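Local structure of ChrR-like cupin domain-containing protein (Ralstonia eutropha JMP134, 3EBR) at the interface of chains A and B and the interface of chains A and C. The protein is of unknown function but belongs to the RmlC-like cupins, with a ChrR-type cupin domain, and packs as four copies in the deposited assembly. Numbering follows the deposited sequence. Chains: chain A/B/C, uncharacterized RmlC-like cupin.

Contact 1: the interface of chains A and B. Residues chain A 40, 61, 116-117, 119; chain B 61-62, 116-117, 119.
Two copies of one protein meet here across a two-fold axis, loop against loop, with A:Thr61 and B:Thr61 pointing tip to tip at the centre, in a contact of the deposited assembly that may or may not serve in solution. This is the tight part of the patch. The methyl carbons A:Thr61 CG2 and B:Thr61 CG2 stand 3.4 Å apart, and each hydroxyl sits beside the partner's beta-carbon, A:Thr61 OG1 lying 3.3 Å from B:Thr61 CB. Although the two hydroxyls approach each other, no hydrogen bond joins the chains here; each is employed at home. In chain A the backbone amide of the loop donates to the threonine, A:Glu117 N to A:Thr61 OG1 at 2.8 Å, and the hydroxyl in turn donates, at 3.2 Å from A:Thr61 OG1, to the carbonyl A:Glu117 O, which it meets in the carbonyl plane on a lone pair. To do so OG1 takes the crowded position between backbone N and carbonyl carbon (chi1 59°), which sets CG2 anti to the carbonyl carbon. Threonine suits the place because one branch ties two loops of its own subunit together while the other offers a methyl to the neighbour. B:Glu117 crosses A:Thr61 obliquely with its extended chain: the methylene B:Glu117 CG lies 3.6 Å from A:Thr61 CG2, and the carboxylate oxygen B:Glu117 OE1 also packs against that methyl without bonding. Packing loosens toward the margins. At one, the leucines of strands 118-121 in both chains just touch through their branched ends; at another, A:Arg40 approaches B:Gly62 loosely through its backbone carbonyl O. A:Gly116 and B:Gly116 take a positive phi (97°), which glycine accepts readily, and bring no side chain to the join. At the leucine margin, the methyl A:Leu119 CD1 comes to 4.1 Å from B:Leu119 CD2.

Contact 2: the interface of chains A and C. Residues chain A 75, 78, 80-82, 86-90, 96; chain C 8-12.
Strand 87-90 of chain A runs antiparallel to strand 10-12 of chain C, pairing the two subunits of the deposited assembly by a beta-sheet edge, while the chain A loop with A:His78 and A:Trp80 and strand 94-96 flank the N-terminal segment of chain C. The backbone ladder is nearly straight at one end: A:Val87 N donates to C:Leu12 O over 3.1 Å, and C:Leu12 N returns a bond to A:Val87 O. Further along, A:Tyr89 N reaches C:Gly10 O from above the carbonyl plane. The direct return bond from C:Gly10 N is weak, and a water helps there, its oxygen lying 2.8 Å from A:Tyr89 O while also joining C:Gly10 N and the backbone carbonyl of C:Asn8. Between these rungs C:Cys11 turns its side chain onto A:Trp80. C:Cys11 CB sits over the face of the A:Trp80 indole, 3.5 Å from the centroid of the six-membered ring, and C:Cys11 SG, anti to the backbone N (chi1 175°), lies 3.7 Å from A:Val88 CG2. Cysteine suits this slot: it is slim enough to lie against a ring and apolar enough for valine. The indole is backed on its opposite face by A:His78 CB, and its crowded chi1 of 49° sets it beneath the incoming strand. C:Thr9 is covered by chain A about as extensively as C:Cys11, its methyl nestling against A:Glu90 CA and A:Val88 CG1 while OG1 points tip to tip at the imidazole of A:His96. That ring shares a hydrogen bond of undecided direction with its neighbour, A:His78 NE2 to A:His96 NE2 at 3.2 Å, which should help fix both rings. The A:Tyr75 hydroxyl donates a hydrogen bond to A:Glu90 OE2, met from above the carboxylate plane. At the far end the C:Asn8 carboxamide meets A:His78 tip to tip, the planes 51° apart, with C:Asn8 OD1 3.5 Å from A:His78 CE1.

Contact 1: the interface of chains A and B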
loop_
_atom_site.group_PDB
_atom_site.type_symbol
_atom_site.label_atom_id
_atom_site.label_comp_id
_atom_site.label_asym_id
_atom_site.label_seq_id
_atom_site.Cartn_x
_atom_site.Cartn_y
_atom_site.Cartn_z
ATOM N N ARG A 40 2.714 5.038 -7.034
ATOM C CA ARG A 40 3.284 4.650 -5.720
ATOM C C ARG A 40 4.785 4.387 -5.702
ATOM O O ARG A 40 5.339 4.229 -4.618
ATOM C CB ARG A 40 2.531 3.450 -5.143
ATOM C CG ARG A 40 1.055 3.758 -5.021
ATOM C CD ARG A 40 0.324 2.842 -4.101
ATOM N NE ARG A 40 -1.108 3.140 -4.208
ATOM C CZ ARG A 40 -1.827 3.984 -3.459
ATOM N NH1 ARG A 40 -1.304 4.696 -2.442
ATOM N NH2 ARG A 40 -3.126 4.112 -3.734
ATOM N N THR A 61 13.998 3.236 1.019
ATOM C CA THR A 61 12.933 4.058 1.608
ATOM C C THR A 61 11.589 3.388 1.937
ATOM O O THR A 61 10.897 3.861 2.843
ATOM C CB THR A 61 12.674 5.282 0.682
ATOM O OG1 THR A 61 12.288 4.835 -0.622
ATOM C CG2 THR A 61 13.936 6.150 0.566
ATOM N N GLY A 116 9.308 2.122 -3.369
ATOM C CA GLY A 116 10.187 3.242 -3.013
ATOM C C GLY A 116 11.517 3.207 -3.744
ATOM O O GLY A 116 11.728 2.370 -4.637
ATOM N N GLU A 117 12.424 4.089 -3.324
ATOM C CA GLU A 117 13.736 4.230 -3.946
ATOM C C GLU A 117 14.833 3.492 -3.203
ATOM O O GLU A 117 14.717 3.273 -2.006
ATOM C CB GLU A 117 14.122 5.704 -4.016
ATOM C CG GLU A 117 13.062 6.584 -4.641
ATOM C CD GLU A 117 13.542 7.980 -4.954
ATOM O OE1 GLU A 117 14.563 8.442 -4.393
ATOM O OE2 GLU A 117 12.870 8.632 -5.763
ATOM N N LEU A 119 18.639 3.997 -2.352
ATOM C CA LEU A 119 19.714 4.991 -2.238
ATOM C C LEU A 119 21.028 4.253 -1.969
ATOM O O LEU A 119 21.236 3.770 -0.863
ATOM C CB LEU A 119 19.397 5.990 -1.120
ATOM C CG LEU A 119 18.059 6.742 -1.213
ATOM C CD1 LEU A 119 17.817 7.558 0.055
ATOM C CD2 LEU A 119 17.999 7.627 -2.449
ATOM N N THR B 61 10.147 10.042 -1.908
ATOM C CA THR B 61 10.239 8.685 -2.461
ATOM C C THR B 61 8.937 7.900 -2.693
ATOM O O THR B 61 8.915 7.035 -3.573
ATOM C CB THR B 61 11.185 7.839 -1.561
ATOM O OG1 THR B 61 10.676 7.794 -0.224
ATOM C CG2 THR B 61 12.598 8.442 -1.544
ATOM N N GLY B 62 7.889 8.177 -1.914
ATOM C CA GLY B 62 6.587 7.494 -2.054
ATOM C C GLY B 62 5.492 8.498 -2.340
ATOM O O GLY B 62 5.715 9.457 -3.064
ATOM N N GLY B 116 6.951 6.819 2.770
ATOM C CA GLY B 116 8.345 6.949 2.330
ATOM C C GLY B 116 9.067 8.113 2.985
ATOM O O GLY B 116 8.524 8.768 3.891
ATOM N N GLU B 117 10.272 8.392 2.488
ATOM C CA GLU B 117 11.126 9.443 3.030
ATOM C C GLU B 117 11.048 10.740 2.250
ATOM O O GLU B 117 10.733 10.723 1.068
ATOM C CB GLU B 117 12.580 8.980 3.032
ATOM C CG GLU B 117 12.792 7.634 3.688
ATOM C CD GLU B 117 14.243 7.301 3.930
ATOM O OE1 GLU B 117 15.147 7.896 3.299
ATOM O OE2 GLU B 117 14.480 6.409 4.755
ATOM N N LEU B 119 13.458 13.654 1.169
ATOM C CA LEU B 119 14.864 14.025 0.964
ATOM C C LEU B 119 14.927 15.521 0.644
ATOM O O LEU B 119 14.568 15.921 -0.456
ATOM C CB LEU B 119 15.474 13.187 -0.165
ATOM C CG LEU B 119 15.399 11.658 -0.019
ATOM C CD1 LEU B 119 15.887 10.977 -1.297
ATOM C CD2 LEU B 119 16.183 11.172 1.190
#

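Contact 2: the interface of chains A and C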
loop_
_atom_site.group_PDB
_atom_site.type_symbol
_atom_site.label_atom_id
_atom_site.label_comp_id
_atom_site.label_asym_id
_atom_site.label_seq_id
_atom_site.Cartn_x
_atom_site.Cartn_y
_atom_site.Cartn_z
ATOM N N TYR A 75 22.479 -10.896 3.521
ATOM C CA TYR A 75 22.867 -9.529 3.804
ATOM C C TYR A 75 24.000 -9.631 4.797
ATOM O O TYR A 75 23.922 -10.455 5.716
ATOM C CB TYR A 75 21.734 -8.695 4.403
ATOM C CG TYR A 75 20.556 -8.493 3.489
ATOM C CD1 TYR A 75 20.723 -7.863 2.256
ATOM C CD2 TYR A 75 19.262 -8.855 3.870
ATOM C CE1 TYR A 75 19.654 -7.626 1.405
ATOM C CE2 TYR A 75 18.165 -8.622 3.011
ATOM C CZ TYR A 75 18.379 -7.996 1.789
ATOM O OH TYR A 75 17.346 -7.795 0.919
ATOM N N HIS A 78 22.945 -9.208 8.562
ATOM C CA HIS A 78 22.123 -10.248 9.223
ATOM C C HIS A 78 22.809 -11.620 9.230
ATOM O O HIS A 78 23.639 -11.899 8.364
ATOM C CB HIS A 78 20.767 -10.335 8.544
ATOM C CG HIS A 78 19.975 -9.070 8.636
ATOM N ND1 HIS A 78 19.102 -8.816 9.670
ATOM C CD2 HIS A 78 19.933 -7.981 7.832
ATOM C CE1 HIS A 78 18.551 -7.629 9.496
ATOM N NE2 HIS A 78 19.038 -7.100 8.389
ATOM N N TRP A 80 21.372 -14.741 8.793
ATOM C CA TRP A 80 20.618 -15.774 8.050
ATOM C C TRP A 80 20.974 -15.769 6.569
ATOM O O TRP A 80 21.503 -14.778 6.062
ATOM C CB TRP A 80 19.089 -15.606 8.239
ATOM C CG TRP A 80 18.555 -14.212 8.017
ATOM C CD1 TRP A 80 18.259 -13.293 8.990
ATOM C CD2 TRP A 80 18.313 -13.557 6.760
ATOM N NE1 TRP A 80 17.821 -12.118 8.418
ATOM C CE2 TRP A 80 17.847 -12.252 7.054
ATOM C CE3 TRP A 80 18.437 -13.941 5.413
ATOM C CZ2 TRP A 80 17.519 -11.336 6.057
ATOM C CZ3 TRP A 80 18.105 -13.025 4.424
ATOM C CH2 TRP A 80 17.652 -11.739 4.754
ATOM N N VAL A 81 20.655 -16.873 5.887
ATOM C CA VAL A 81 20.882 -17.039 4.447
ATOM C C VAL A 81 19.553 -17.378 3.780
ATOM O O VAL A 81 18.845 -18.267 4.257
ATOM C CB VAL A 81 21.885 -18.150 4.132
ATOM C CG1 VAL A 81 22.053 -18.316 2.621
ATOM C CG2 VAL A 81 23.219 -17.843 4.766
ATOM N N ALA A 82 19.217 -16.652 2.711
ATOM C CA ALA A 82 17.996 -16.869 1.955
ATOM C C ALA A 82 18.304 -17.890 0.880
ATOM O O ALA A 82 19.166 -17.629 0.046
ATOM C CB ALA A 82 17.501 -15.573 1.320
ATOM N N SER A 86 12.626 -19.440 -0.369
ATOM C CA SER A 86 12.458 -18.590 0.804
ATOM C C SER A 86 11.849 -17.263 0.398
ATOM O O SER A 86 11.789 -16.939 -0.790
ATOM C CB SER A 86 13.798 -18.323 1.481
ATOM O OG SER A 86 14.654 -17.577 0.643
ATOM N N VAL A 87 11.390 -16.528 1.413
ATOM C CA VAL A 87 10.806 -15.201 1.275
ATOM C C VAL A 87 11.482 -14.276 2.281
ATOM O O VAL A 87 11.522 -14.605 3.466
ATOM C CB VAL A 87 9.277 -15.166 1.515
ATOM C CG1 VAL A 87 8.756 -13.715 1.512
ATOM C CG2 VAL A 87 8.566 -15.968 0.477
ATOM N N VAL A 88 12.051 -13.172 1.795
ATOM C CA VAL A 88 12.681 -12.142 2.627
ATOM C C VAL A 88 11.796 -10.892 2.523
ATOM O O VAL A 88 11.385 -10.541 1.425
ATOM C CB VAL A 88 14.131 -11.816 2.204
ATOM C CG1 VAL A 88 14.670 -10.614 2.995
ATOM C CG2 VAL A 88 15.031 -13.020 2.383
ATOM N N TYR A 89 11.503 -10.251 3.655
ATOM C CA TYR A 89 10.684 -9.043 3.708
ATOM C C TYR A 89 11.507 -7.925 4.355
ATOM O O TYR A 89 11.651 -7.909 5.577
ATOM C CB TYR A 89 9.382 -9.301 4.490
ATOM C CG TYR A 89 8.265 -8.270 4.244
ATOM C CD1 TYR A 89 8.319 -6.963 4.780
ATOM C CD2 TYR A 89 7.124 -8.626 3.500
ATOM C CE1 TYR A 89 7.284 -6.038 4.547
ATOM C CE2 TYR A 89 6.090 -7.711 3.268
ATOM C CZ TYR A 89 6.182 -6.419 3.785
ATOM O OH TYR A 89 5.148 -5.546 3.554
ATOM N N GLU A 90 12.082 -7.033 3.534
ATOM C CA GLU A 90 12.847 -5.890 4.028
ATOM C C GLU A 90 11.843 -4.775 4.422
ATOM O O GLU A 90 10.906 -4.506 3.665
ATOM C CB GLU A 90 13.840 -5.295 3.010
ATOM C CG GLU A 90 14.812 -6.192 2.209
ATOM C CD GLU A 90 15.875 -5.358 1.406
ATOM O OE1 GLU A 90 16.561 -4.496 1.986
ATOM O OE2 GLU A 90 16.122 -5.639 0.209
ATOM N N HIS A 96 21.223 -2.294 3.839
ATOM C CA HIS A 96 21.638 -3.664 3.535
ATOM C C HIS A 96 22.684 -3.781 2.440
ATOM O O HIS A 96 22.616 -3.048 1.456
ATOM C CB HIS A 96 20.435 -4.461 3.063
ATOM C CG HIS A 96 19.414 -4.685 4.119
ATOM N ND1 HIS A 96 18.222 -4.000 4.145
ATOM C CD2 HIS A 96 19.441 -5.448 5.238
ATOM C CE1 HIS A 96 17.536 -4.367 5.210
ATOM N NE2 HIS A 96 18.251 -5.245 5.892
ATOM N N ASN C 8 12.250 -5.409 12.049
ATOM C CA ASN C 8 13.483 -5.563 11.277
ATOM C C ASN C 8 13.260 -6.503 10.066
ATOM O O ASN C 8 12.193 -7.135 9.946
ATOM C CB ASN C 8 14.598 -6.096 12.208
ATOM C CG ASN C 8 16.017 -5.833 11.697
ATOM O OD1 ASN C 8 16.235 -5.226 10.636
ATOM N ND2 ASN C 8 16.996 -6.291 12.473
ATOM N N THR C 9 14.230 -6.548 9.150
ATOM C CA THR C 9 14.186 -7.421 7.984
ATOM C C THR C 9 14.317 -8.881 8.415
ATOM O O THR C 9 15.307 -9.254 9.065
ATOM C CB THR C 9 15.301 -7.073 7.009
ATOM O OG1 THR C 9 15.096 -5.726 6.594
ATOM C CG2 THR C 9 15.300 -7.998 5.786
ATOM N N GLY C 10 13.295 -9.669 8.072
ATOM C CA GLY C 10 13.216 -11.088 8.378
ATOM C C GLY C 10 13.327 -11.943 7.131
ATOM O O GLY C 10 13.309 -11.451 5.996
ATOM N N CYS C 11 13.432 -13.241 7.375
ATOM C CA CYS C 11 13.559 -14.244 6.341
ATOM C C CYS C 11 12.990 -15.554 6.835
ATOM O O CYS C 11 13.401 -16.016 7.894
ATOM C CB CYS C 11 15.027 -14.445 5.999
ATOM S SG CYS C 11 15.309 -15.764 4.817
ATOM N N LEU C 12 12.052 -16.128 6.079
ATOM C CA LEU C 12 11.422 -17.407 6.402
ATOM C C LEU C 12 11.800 -18.342 5.268
ATOM O O LEU C 12 11.406 -18.114 4.116
ATOM C CB LEU C 12 9.910 -17.250 6.549
ATOM C CG LEU C 12 9.074 -18.455 6.982
ATOM C CD1 LEU C 12 9.568 -19.084 8.284
ATOM C CD2 LEU C 12 7.627 -18.013 7.122
HETATM O O HOH W 1 10.487 -8.510 8.094
#

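Chain A takes part in both contacts with separate surfaces, their C-alpha centres about 20 Å apart and no residue in common. Contact 1 joins loops and the leucines of strand 118-121 by packing, with no polar bond across in the part described, whereas contact 2 extends a beta-sheet through backbone hydrogen bonds and hides more surface in its part, 420 against 196 Å². Each is two-fold symmetric, so two different dyads use one subunit, a scheme that would account for the four copies of the deposited assembly. Whether that tetramer also forms in solution cannot be judged from the crystal contacts.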